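Local coordinates for putative polyketide synthase (Brevibacillus brevis, PDB 5HU7), which probably dehydrates beta-hydroxyacyl chains as the dehydratase domain of a trans-AT polyketide synthase, at residues A[27-32]-A[96-101]. Numbering follows the deposited sequence.
Sequences RYSSSF and QVHVGI
R27 sets its CG between its own backbone N and carbonyl carbon (chi1 72°) and then runs extended to NE, while H98 turns its ring to the side of its backbone N, CG anti to the carbonyl carbon; both leave the same face of the strand pair, and with these torsions they lie alongside each other, pointing the same way. The guanidinium stacks flat on the imidazole, planes 8° apart, with R27 NH1 3.9 Å above the centre of the H98 ring. At the ring's edge and in its plane, S29 OG meets H98 ND1 at 2.7 Å in a hydrogen bond that either group could donate, so one histidine is gripped by face and edge at once. Y114 from strand 108-115 bonds R27 NH1 through its hydroxyl and also meets the H98 ring, and T20 is a second partner of S29 OG. An alanine at H98 would probably leave S29 OG without this mate and the R27 guanidinium without its flat support.

The frame is an antiparallel strand pair in a hot-dog fold, whose sheet curls around the helix 52-65. Y28 and V99 form one hydrogen-bonded pair, Y28 N to V99 O and V99 N to Y28 O both 2.9 Å; S30 and V97 form the next, with straighter approaches to the carbonyls.

The face opposite R27 and H98 is largely apolar, apart from S30, whose OG bonds L15 O and H17 N. The edge of the F32 ring meets V97, CD2 to CG2 3.7 Å, and Y28 CE1 approaches I101 CG1 at 4.3 Å. M58 of the helix touches both F32 and V99, and A62 also packs on V99.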
loop_
_atom_site.group_PDB
_atom_site.type_symbol
_atom_site.label_atom_id
_atom_site.label_comp_id
_atom_site.label_asym_id
_atom_site.label_seq_id
_atom_site.Cartn_x
_atom_site.Cartn_y
_atom_site.Cartn_z
ATOM N N ARG A 27 0.123 -6.533 -5.123
ATOM C CA ARG A 27 0.197 -5.583 -6.233
ATOM C C ARG A 27 0.172 -4.127 -5.849
ATOM O O ARG A 27 -0.185 -3.755 -4.751
ATOM C CB ARG A 27 -0.909 -5.846 -7.267
ATOM C CG ARG A 27 -2.292 -5.464 -6.805
ATOM C CD ARG A 27 -3.307 -5.526 -7.926
ATOM N NE ARG A 27 -4.624 -5.055 -7.497
ATOM C CZ ARG A 27 -5.732 -5.112 -8.242
ATOM N NH1 ARG A 27 -5.698 -5.629 -9.472
ATOM N NH2 ARG A 27 -6.885 -4.655 -7.759
ATOM N N TYR A 28 0.571 -3.298 -6.805
ATOM C CA TYR A 28 0.604 -1.854 -6.664
ATOM C C TYR A 28 -0.215 -1.254 -7.803
ATOM O O TYR A 28 -0.323 -1.860 -8.867
ATOM C CB TYR A 28 2.059 -1.362 -6.657
ATOM C CG TYR A 28 2.908 -2.068 -5.625
ATOM C CD1 TYR A 28 3.487 -3.300 -5.895
ATOM C CD2 TYR A 28 3.014 -1.572 -4.327
ATOM C CE1 TYR A 28 4.164 -4.020 -4.907
ATOM C CE2 TYR A 28 3.747 -2.251 -3.352
ATOM C CZ TYR A 28 4.342 -3.466 -3.655
ATOM O OH TYR A 28 5.020 -4.196 -2.711
ATOM N N SER A 29 -0.885 -0.138 -7.545
ATOM C CA SER A 29 -1.730 0.516 -8.557
ATOM C C SER A 29 -1.426 1.972 -8.638
ATOM O O SER A 29 -1.152 2.610 -7.618
ATOM C CB SER A 29 -3.215 0.311 -8.253
ATOM O OG SER A 29 -3.483 -1.068 -8.022
ATOM N N SER A 30 -1.447 2.495 -9.879
ATOM C CA SER A 30 -1.214 3.905 -10.198
ATOM C C SER A 30 -2.243 4.349 -11.211
ATOM O O SER A 30 -2.660 3.555 -12.049
ATOM C CB SER A 30 0.177 4.081 -10.780
ATOM O OG SER A 30 1.136 3.598 -9.862
ATOM N N SER A 31 -2.653 5.613 -11.146
ATOM C CA SER A 31 -3.597 6.203 -12.104
ATOM C C SER A 31 -2.867 7.323 -12.809
ATOM O O SER A 31 -2.358 8.211 -12.140
ATOM C CB SER A 31 -4.865 6.687 -11.402
ATOM O OG SER A 31 -5.586 5.601 -10.845
ATOM N N PHE A 32 -2.749 7.245 -14.137
ATOM C CA PHE A 32 -1.997 8.221 -14.935
ATOM C C PHE A 32 -2.879 8.990 -15.880
ATOM O O PHE A 32 -3.769 8.413 -16.507
ATOM C CB PHE A 32 -0.898 7.530 -15.757
ATOM C CG PHE A 32 0.140 6.797 -14.940
ATOM C CD1 PHE A 32 0.949 7.477 -14.041
ATOM C CD2 PHE A 32 0.356 5.443 -15.121
ATOM C CE1 PHE A 32 1.927 6.801 -13.312
ATOM C CE2 PHE A 32 1.314 4.772 -14.375
ATOM C CZ PHE A 32 2.095 5.455 -13.477
ATOM N N GLN A 96 -5.677 3.268 -15.187
ATOM C CA GLN A 96 -5.309 2.652 -13.919
ATOM C C GLN A 96 -4.381 1.471 -14.273
ATOM O O GLN A 96 -4.823 0.512 -14.885
ATOM C CB GLN A 96 -6.531 2.185 -13.125
ATOM C CG GLN A 96 -6.197 1.957 -11.649
ATOM C CD GLN A 96 -7.283 1.262 -10.863
ATOM O OE1 GLN A 96 -8.160 0.575 -11.406
ATOM N NE2 GLN A 96 -7.201 1.365 -9.545
ATOM N N VAL A 97 -3.097 1.580 -13.935
ATOM C CA VAL A 97 -2.086 0.572 -14.240
ATOM C C VAL A 97 -1.694 -0.141 -12.976
ATOM O O VAL A 97 -1.425 0.506 -11.971
ATOM C CB VAL A 97 -0.836 1.228 -14.866
ATOM C CG1 VAL A 97 0.135 0.169 -15.371
ATOM C CG2 VAL A 97 -1.211 2.177 -15.981
ATOM N N HIS A 98 -1.592 -1.460 -13.048
ATOM C CA HIS A 98 -1.218 -2.297 -11.914
ATOM C C HIS A 98 0.131 -2.977 -12.141
ATOM O O HIS A 98 0.492 -3.245 -13.270
ATOM C CB HIS A 98 -2.279 -3.374 -11.682
ATOM C CG HIS A 98 -3.658 -2.848 -11.558
ATOM N ND1 HIS A 98 -4.042 -2.106 -10.459
ATOM C CD2 HIS A 98 -4.716 -2.985 -12.383
ATOM C CE1 HIS A 98 -5.302 -1.795 -10.662
ATOM N NE2 HIS A 98 -5.755 -2.323 -11.799
ATOM N N VAL A 99 0.842 -3.266 -11.063
ATOM C CA VAL A 99 2.080 -4.038 -11.098
ATOM C C VAL A 99 1.892 -5.176 -10.108
ATOM O O VAL A 99 1.837 -4.937 -8.903
ATOM C CB VAL A 99 3.380 -3.307 -10.740
ATOM C CG1 VAL A 99 4.571 -4.162 -11.134
ATOM C CG2 VAL A 99 3.448 -1.953 -11.370
ATOM N N GLY A 100 1.790 -6.384 -10.618
ATOM C CA GLY A 100 1.665 -7.552 -9.779
ATOM C C GLY A 100 3.027 -8.190 -9.618
ATOM O O GLY A 100 3.850 -8.124 -10.535
ATOM N N ILE A 101 3.284 -8.769 -8.443
ATOM C CA ILE A 101 4.520 -9.481 -8.145
ATOM C C ILE A 101 4.088 -10.917 -7.782
ATOM O O ILE A 101 3.201 -11.080 -6.959
ATOM C CB ILE A 101 5.309 -8.824 -7.004
ATOM C CG1 ILE A 101 5.644 -7.343 -7.286
ATOM C CG2 ILE A 101 6.581 -9.647 -6.702
ATOM C CD1 ILE A 101 6.555 -7.079 -8.426
#